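Local coordinates for Serine/threonine-protein kinase Tel1 (Chaetomium thermophilum, PDB 6SKY) that probably phosphorylates serine and threonine residues followed by glutamine, acting as an ATP-dependent checkpoint kinase that senses DNA damage, at residues F2292-L2303 / F2373-S2384. Numbering follows the deposited sequence.
Sequences FHQFAVFCDEQL and FLKLCIENYLLS
Ala2296 CB sits over one face of the Tyr2381 ring, 3.9 Å from the ring centroid and 14° off its normal; Leu2383 CB covers Phe2292 and Gln2302 CB covers Phe2373 in the same manner. These three CH-pi contacts join segments 2292-2303 and 2373-2384, parts of helices 2286-2303 and 2348-2387. Phe2373 CG lies anti to its carbonyl carbon (chi1 -86°), which directs the ring to Gln2302, while its CB slides past Leu2303 CD2.

Apolar packing fills the middle of the interface. Cys2299 SG rests on Leu2376 CB at 3.6 Å and approaches the Phe2373 ring obliquely, a sulfur-aromatic contact. Cys2377 SG turns the other way, to Asp2300 CB at 3.5 Å. The nearest CA pair is Ala2296 and Cys2377, 4.6 Å apart, consistent with the small side chain of Ala2296. Phe2295 also reaches Leu2272 and Leu2276 of helix 2264-2279.

Polar contacts are fewer. Tyr2381 OH donates a weak hydrogen bond to Asp2300 OD2 (3.3 Å), with carboxylate and ring planes nearly perpendicular; Asp2300 OD2 also forms a salt bridge with Arg2397 NE, on helix 2394-2404. Asn2380 ND2 bonds weakly to Leu2376 O in its own helix and lies 3.4 Å from Phe2295 CD2. A leucine in place of Tyr2381 would probably lose the flat face over Ala2296 CB and leave the Asp2300 carboxylate to rely more on Arg2397.

With axes 8.0 Å apart at closest approach and running at 148°, this is near-antiparallel helix packing within the FAT domain, consistent with the alpha-solenoid build of PI3-kinase-related kinases.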
ATOM      1  N   PHE A2292     -31.738  -4.599   3.930  1.00 28.92           N
ATOM      2  CA  PHE A2292     -32.223  -3.525   4.789  1.00 28.92           C
ATOM      3  C   PHE A2292     -31.079  -2.780   5.450  1.00 28.92           C
ATOM      4  O   PHE A2292     -31.129  -1.555   5.576  1.00 28.92           O
ATOM      5  CB  PHE A2292     -33.159  -4.087   5.848  1.00 28.92           C
ATOM      6  CG  PHE A2292     -34.459  -4.565   5.314  1.00 28.92           C
ATOM      7  CD1 PHE A2292     -35.112  -3.867   4.339  1.00 28.92           C
ATOM      8  CD2 PHE A2292     -35.034  -5.716   5.800  1.00 28.92           C
ATOM      9  CE1 PHE A2292     -36.307  -4.306   3.853  1.00 28.92           C
ATOM     10  CE2 PHE A2292     -36.225  -6.154   5.314  1.00 28.92           C
ATOM     11  CZ  PHE A2292     -36.862  -5.449   4.342  1.00 28.92           C
ATOM     12  N   HIS A2293     -30.042  -3.489   5.883  1.00 29.43           N
ATOM     13  CA  HIS A2293     -28.893  -2.799   6.449  1.00 29.43           C
ATOM     14  C   HIS A2293     -28.192  -1.949   5.403  1.00 29.43           C
ATOM     15  O   HIS A2293     -27.773  -0.824   5.692  1.00 29.43           O
ATOM     16  CB  HIS A2293     -27.925  -3.802   7.050  1.00 29.43           C
ATOM     17  CG  HIS A2293     -26.725  -3.173   7.673  1.00 29.43           C
ATOM     18  ND1 HIS A2293     -26.773  -2.526   8.885  1.00 29.43           N
ATOM     19  CD2 HIS A2293     -25.446  -3.084   7.247  1.00 29.43           C
ATOM     20  CE1 HIS A2293     -25.572  -2.068   9.184  1.00 29.43           C
ATOM     21  NE2 HIS A2293     -24.750  -2.390   8.203  1.00 29.43           N
ATOM     22  N   GLN A2294     -28.048  -2.471   4.186  1.00 27.85           N
ATOM     23  CA  GLN A2294     -27.501  -1.694   3.083  1.00 27.85           C
ATOM     24  C   GLN A2294     -28.240  -0.378   2.914  1.00 27.85           C
ATOM     25  O   GLN A2294     -27.632   0.697   2.868  1.00 27.85           O
ATOM     26  CB  GLN A2294     -27.600  -2.519   1.805  1.00 27.85           C
ATOM     27  CG  GLN A2294     -26.739  -2.055   0.680  1.00 27.85           C
ATOM     28  CD  GLN A2294     -25.300  -2.266   0.979  1.00 27.85           C
ATOM     29  OE1 GLN A2294     -24.878  -3.375   1.296  1.00 27.85           O
ATOM     30  NE2 GLN A2294     -24.525  -1.201   0.905  1.00 27.85           N
ATOM     31  N   PHE A2295     -29.563  -0.449   2.818  1.00 28.99           N
ATOM     32  CA  PHE A2295     -30.338   0.752   2.554  1.00 28.99           C
ATOM     33  C   PHE A2295     -30.293   1.722   3.728  1.00 28.99           C
ATOM     34  O   PHE A2295     -30.214   2.939   3.530  1.00 28.99           O
ATOM     35  CB  PHE A2295     -31.771   0.371   2.220  1.00 28.99           C
ATOM     36  CG  PHE A2295     -32.491   1.401   1.435  1.00 28.99           C
ATOM     37  CD1 PHE A2295     -31.812   2.435   0.849  1.00 28.99           C
ATOM     38  CD2 PHE A2295     -33.848   1.348   1.295  1.00 28.99           C
ATOM     39  CE1 PHE A2295     -32.476   3.387   0.132  1.00 28.99           C
ATOM     40  CE2 PHE A2295     -34.510   2.298   0.581  1.00 28.99           C
ATOM     41  CZ  PHE A2295     -33.827   3.316   0.000  1.00 28.99           C
ATOM     42  N   ALA A2296     -30.339   1.211   4.958  1.00 27.94           N
ATOM     43  CA  ALA A2296     -30.290   2.087   6.123  1.00 27.94           C
ATOM     44  C   ALA A2296     -28.956   2.809   6.225  1.00 27.94           C
ATOM     45  O   ALA A2296     -28.916   4.007   6.509  1.00 27.94           O
ATOM     46  CB  ALA A2296     -30.552   1.287   7.387  1.00 27.94           C
ATOM     47  N   VAL A2297     -27.854   2.100   5.999  1.00 29.20           N
ATOM     48  CA  VAL A2297     -26.546   2.736   6.056  1.00 29.20           C
ATOM     49  C   VAL A2297     -26.392   3.761   4.940  1.00 29.20           C
ATOM     50  O   VAL A2297     -25.811   4.831   5.146  1.00 29.20           O
ATOM     51  CB  VAL A2297     -25.446   1.667   6.012  1.00 29.20           C
ATOM     52  CG1 VAL A2297     -24.104   2.301   5.827  1.00 29.20           C
ATOM     53  CG2 VAL A2297     -25.466   0.884   7.290  1.00 29.20           C
ATOM     54  N   PHE A2298     -26.932   3.474   3.754  1.00 30.04           N
ATOM     55  CA  PHE A2298     -26.920   4.462   2.679  1.00 30.04           C
ATOM     56  C   PHE A2298     -27.655   5.736   3.078  1.00 30.04           C
ATOM     57  O   PHE A2298     -27.116   6.838   2.950  1.00 30.04           O
ATOM     58  CB  PHE A2298     -27.532   3.865   1.417  1.00 30.04           C
ATOM     59  CG  PHE A2298     -27.698   4.845   0.300  1.00 30.04           C
ATOM     60  CD1 PHE A2298     -26.645   5.149  -0.532  1.00 30.04           C
ATOM     61  CD2 PHE A2298     -28.914   5.452   0.073  1.00 30.04           C
ATOM     62  CE1 PHE A2298     -26.799   6.041  -1.547  1.00 30.04           C
ATOM     63  CE2 PHE A2298     -29.067   6.347  -0.941  1.00 30.04           C
ATOM     64  CZ  PHE A2298     -28.012   6.638  -1.751  1.00 30.04           C
ATOM     65  N   CYS A2299     -28.896   5.608   3.549  1.00 35.71           N
ATOM     66  CA  CYS A2299     -29.663   6.797   3.913  1.00 35.71           C
ATOM     67  C   CYS A2299     -29.001   7.565   5.048  1.00 35.71           C
ATOM     68  O   CYS A2299     -28.993   8.803   5.055  1.00 35.71           O
ATOM     69  CB  CYS A2299     -31.085   6.411   4.298  1.00 35.71           C
ATOM     70  SG  CYS A2299     -32.103   5.852   2.946  1.00 35.71           S
ATOM     71  N   ASP A2300     -28.439   6.853   6.022  1.00 39.23           N
ATOM     72  CA  ASP A2300     -27.740   7.519   7.111  1.00 39.23           C
ATOM     73  C   ASP A2300     -26.560   8.318   6.588  1.00 39.23           C
ATOM     74  O   ASP A2300     -26.362   9.472   6.968  1.00 39.23           O
ATOM     75  CB  ASP A2300     -27.273   6.488   8.131  1.00 39.23           C
ATOM     76  CG  ASP A2300     -26.959   7.097   9.465  1.00 39.23           C
ATOM     77  OD1 ASP A2300     -27.144   8.316   9.621  1.00 39.23           O
ATOM     78  OD2 ASP A2300     -26.529   6.354  10.365  1.00 39.23           O
ATOM     79  N   GLU A2301     -25.759   7.713   5.715  1.00 40.37           N
ATOM     80  CA  GLU A2301     -24.641   8.427   5.118  1.00 40.37           C
ATOM     81  C   GLU A2301     -25.108   9.624   4.306  1.00 40.37           C
ATOM     82  O   GLU A2301     -24.381  10.609   4.179  1.00 40.37           O
ATOM     83  CB  GLU A2301     -23.840   7.463   4.255  1.00 40.37           C
ATOM     84  CG  GLU A2301     -22.683   8.062   3.521  1.00 40.37           C
ATOM     85  CD  GLU A2301     -22.107   7.096   2.513  1.00 40.37           C
ATOM     86  OE1 GLU A2301     -22.724   6.028   2.303  1.00 40.37           O
ATOM     87  OE2 GLU A2301     -21.044   7.395   1.931  1.00 40.37           O
ATOM     88  N   GLN A2302     -26.312   9.562   3.744  1.00 38.46           N
ATOM     89  CA  GLN A2302     -26.821  10.717   3.012  1.00 38.46           C
ATOM     90  C   GLN A2302     -27.260  11.826   3.948  1.00 38.46           C
ATOM     91  O   GLN A2302     -27.267  12.992   3.551  1.00 38.46           O
ATOM     92  CB  GLN A2302     -27.987  10.327   2.110  1.00 38.46           C
ATOM     93  CG  GLN A2302     -27.636   9.348   1.035  1.00 38.46           C
ATOM     94  CD  GLN A2302     -26.393   9.735   0.297  1.00 38.46           C
ATOM     95  OE1 GLN A2302     -26.292  10.836  -0.224  1.00 38.46           O
ATOM     96  NE2 GLN A2302     -25.430   8.832   0.251  1.00 38.46           N
ATOM     97  N   LEU A2303     -27.656  11.491   5.174  1.00 44.13           N
ATOM     98  CA  LEU A2303     -27.991  12.535   6.139  1.00 44.13           C
ATOM     99  C   LEU A2303     -26.747  13.274   6.613  1.00 44.13           C
ATOM    100  O   LEU A2303     -26.657  14.500   6.500  1.00 44.13           O
ATOM    101  CB  LEU A2303     -28.736  11.940   7.326  1.00 44.13           C
ATOM    102  CG  LEU A2303     -30.227  11.747   7.128  1.00 44.13           C
ATOM    103  CD1 LEU A2303     -30.839  11.213   8.397  1.00 44.13           C
ATOM    104  CD2 LEU A2303     -30.857  13.049   6.735  1.00 44.13           C
ATOM    105  N   PHE A2373     -35.182  11.019   3.819  1.00 40.52           N
ATOM    106  CA  PHE A2373     -34.029  10.203   4.180  1.00 40.52           C
ATOM    107  C   PHE A2373     -34.107   9.735   5.623  1.00 40.52           C
ATOM    108  O   PHE A2373     -33.753   8.595   5.931  1.00 40.52           O
ATOM    109  CB  PHE A2373     -32.737  10.972   3.954  1.00 40.52           C
ATOM    110  CG  PHE A2373     -32.213  10.866   2.567  1.00 40.52           C
ATOM    111  CD1 PHE A2373     -32.437   9.738   1.817  1.00 40.52           C
ATOM    112  CD2 PHE A2373     -31.501  11.901   2.007  1.00 40.52           C
ATOM    113  CE1 PHE A2373     -31.958   9.641   0.550  1.00 40.52           C
ATOM    114  CE2 PHE A2373     -31.024  11.808   0.735  1.00 40.52           C
ATOM    115  CZ  PHE A2373     -31.252  10.678   0.008  1.00 40.52           C
ATOM    116  N   LEU A2374     -34.564  10.601   6.526  1.00 37.97           N
ATOM    117  CA  LEU A2374     -34.686  10.207   7.926  1.00 37.97           C
ATOM    118  C   LEU A2374     -35.701   9.087   8.102  1.00 37.97           C
ATOM    119  O   LEU A2374     -35.456   8.116   8.829  1.00 37.97           O
ATOM    120  CB  LEU A2374     -35.072  11.413   8.772  1.00 37.97           C
ATOM    121  CG  LEU A2374     -35.233  11.161  10.263  1.00 37.97           C
ATOM    122  CD1 LEU A2374     -33.885  10.971  10.896  1.00 37.97           C
ATOM    123  CD2 LEU A2374     -35.963  12.310  10.899  1.00 37.97           C
ATOM    124  N   LYS A2375     -36.863   9.217   7.463  1.00 37.02           N
ATOM    125  CA  LYS A2375     -37.858   8.151   7.521  1.00 37.02           C
ATOM    126  C   LYS A2375     -37.272   6.824   7.070  1.00 37.02           C
ATOM    127  O   LYS A2375     -37.404   5.806   7.758  1.00 37.02           O
ATOM    128  CB  LYS A2375     -39.063   8.500   6.656  1.00 37.02           C
ATOM    129  CG  LYS A2375     -40.137   9.275   7.353  1.00 37.02           C
ATOM    130  CD  LYS A2375     -41.247   9.612   6.385  1.00 37.02           C
ATOM    131  CE  LYS A2375     -42.319  10.456   7.044  1.00 37.02           C
ATOM    132  NZ  LYS A2375     -43.411  10.841   6.105  1.00 37.02           N
ATOM    133  N   LEU A2376     -36.635   6.813   5.899  1.00 32.54           N
ATOM    134  CA  LEU A2376     -36.112   5.561   5.367  1.00 32.54           C
ATOM    135  C   LEU A2376     -35.026   4.987   6.261  1.00 32.54           C
ATOM    136  O   LEU A2376     -34.952   3.770   6.452  1.00 32.54           O
ATOM    137  CB  LEU A2376     -35.579   5.772   3.958  1.00 32.54           C
ATOM    138  CG  LEU A2376     -36.613   6.131   2.906  1.00 32.54           C
ATOM    139  CD1 LEU A2376     -35.926   6.403   1.603  1.00 32.54           C
ATOM    140  CD2 LEU A2376     -37.587   5.002   2.763  1.00 32.54           C
ATOM    141  N   CYS A2377     -34.189   5.846   6.835  1.00 32.42           N
ATOM    142  CA  CYS A2377     -33.115   5.375   7.701  1.00 32.42           C
ATOM    143  C   CYS A2377     -33.671   4.675   8.930  1.00 32.42           C
ATOM    144  O   CYS A2377     -33.265   3.555   9.258  1.00 32.42           O
ATOM    145  CB  CYS A2377     -32.232   6.554   8.100  1.00 32.42           C
ATOM    146  SG  CYS A2377     -30.712   6.127   8.931  1.00 32.42           S
ATOM    147  N   ILE A2378     -34.609   5.318   9.625  1.00 30.84           N
ATOM    148  CA  ILE A2378     -35.136   4.717  10.845  1.00 30.84           C
ATOM    149  C   ILE A2378     -35.896   3.437  10.529  1.00 30.84           C
ATOM    150  O   ILE A2378     -35.723   2.409  11.202  1.00 30.84           O
ATOM    151  CB  ILE A2378     -36.010   5.727  11.604  1.00 30.84           C
ATOM    152  CG1 ILE A2378     -35.130   6.684  12.392  1.00 30.84           C
ATOM    153  CG2 ILE A2378     -36.944   5.024  12.542  1.00 30.84           C
ATOM    154  CD1 ILE A2378     -35.894   7.693  13.157  1.00 30.84           C
ATOM    155  N   GLU A2379     -36.733   3.467   9.492  1.00 31.17           N
ATOM    156  CA  GLU A2379     -37.524   2.293   9.156  1.00 31.17           C
ATOM    157  C   GLU A2379     -36.646   1.109   8.796  1.00 31.17           C
ATOM    158  O   GLU A2379     -36.906  -0.015   9.234  1.00 31.17           O
ATOM    159  CB  GLU A2379     -38.467   2.624   8.012  1.00 31.17           C
ATOM    160  CG  GLU A2379     -39.071   1.424   7.358  1.00 31.17           C
ATOM    161  CD  GLU A2379     -39.951   1.802   6.198  1.00 31.17           C
ATOM    162  OE1 GLU A2379     -40.192   3.008   6.004  1.00 31.17           O
ATOM    163  OE2 GLU A2379     -40.402   0.896   5.474  1.00 31.17           O
ATOM    164  N   ASN A2380     -35.592   1.331   8.013  1.00 28.21           N
ATOM    165  CA  ASN A2380     -34.763   0.209   7.603  1.00 28.21           C
ATOM    166  C   ASN A2380     -33.840  -0.270   8.710  1.00 28.21           C
ATOM    167  O   ASN A2380     -33.518  -1.453   8.745  1.00 28.21           O
ATOM    168  CB  ASN A2380     -33.961   0.572   6.365  1.00 28.21           C
ATOM    169  CG  ASN A2380     -34.816   0.686   5.140  1.00 28.21           C
ATOM    170  OD1 ASN A2380     -35.487  -0.254   4.748  1.00 28.21           O
ATOM    171  ND2 ASN A2380     -34.804   1.847   4.530  1.00 28.21           N
ATOM    172  N   TYR A2381     -33.420   0.596   9.632  1.00 27.04           N
ATOM    173  CA  TYR A2381     -32.713   0.096  10.811  1.00 27.04           C
ATOM    174  C   TYR A2381     -33.601  -0.838  11.615  1.00 27.04           C
ATOM    175  O   TYR A2381     -33.174  -1.921  12.030  1.00 27.04           O
ATOM    176  CB  TYR A2381     -32.242   1.251  11.686  1.00 27.04           C
ATOM    177  CG  TYR A2381     -30.871   1.746  11.344  1.00 27.04           C
ATOM    178  CD1 TYR A2381     -29.857   0.869  11.060  1.00 27.04           C
ATOM    179  CD2 TYR A2381     -30.597   3.095  11.286  1.00 27.04           C
ATOM    180  CE1 TYR A2381     -28.616   1.315  10.741  1.00 27.04           C
ATOM    181  CE2 TYR A2381     -29.359   3.546  10.965  1.00 27.04           C
ATOM    182  CZ  TYR A2381     -28.370   2.653  10.695  1.00 27.04           C
ATOM    183  OH  TYR A2381     -27.120   3.099  10.370  1.00 27.04           O
ATOM    184  N   LEU A2382     -34.853  -0.441  11.832  1.00 27.09           N
ATOM    185  CA  LEU A2382     -35.747  -1.288  12.610  1.00 27.09           C
ATOM    186  C   LEU A2382     -36.064  -2.589  11.885  1.00 27.09           C
ATOM    187  O   LEU A2382     -36.174  -3.640  12.519  1.00 27.09           O
ATOM    188  CB  LEU A2382     -37.026  -0.536  12.942  1.00 27.09           C
ATOM    189  CG  LEU A2382     -36.842   0.497  14.035  1.00 27.09           C
ATOM    190  CD1 LEU A2382     -38.142   1.175  14.286  1.00 27.09           C
ATOM    191  CD2 LEU A2382     -36.338  -0.167  15.280  1.00 27.09           C
ATOM    192  N   LEU A2383     -36.221  -2.546  10.563  1.00 26.77           N
ATOM    193  CA  LEU A2383     -36.475  -3.778   9.827  1.00 26.77           C
ATOM    194  C   LEU A2383     -35.256  -4.684   9.820  1.00 26.77           C
ATOM    195  O   LEU A2383     -35.391  -5.908   9.866  1.00 26.77           O
ATOM    196  CB  LEU A2383     -36.904  -3.469   8.402  1.00 26.77           C
ATOM    197  CG  LEU A2383     -38.292  -2.882   8.210  1.00 26.77           C
ATOM    198  CD1 LEU A2383     -38.516  -2.590   6.758  1.00 26.77           C
ATOM    199  CD2 LEU A2383     -39.332  -3.830   8.711  1.00 26.77           C
ATOM    200  N   SER A2384     -34.059  -4.111   9.756  1.00 27.37           N
ATOM    201  CA  SER A2384     -32.854  -4.922   9.753  1.00 27.37           C
ATOM    202  C   SER A2384     -32.602  -5.573  11.099  1.00 27.37           C
ATOM    203  O   SER A2384     -32.045  -6.672  11.152  1.00 27.37           O
ATOM    204  CB  SER A2384     -31.660  -4.072   9.367  1.00 27.37           C
ATOM    205  OG  SER A2384     -30.506  -4.518  10.038  1.00 27.37           O
TER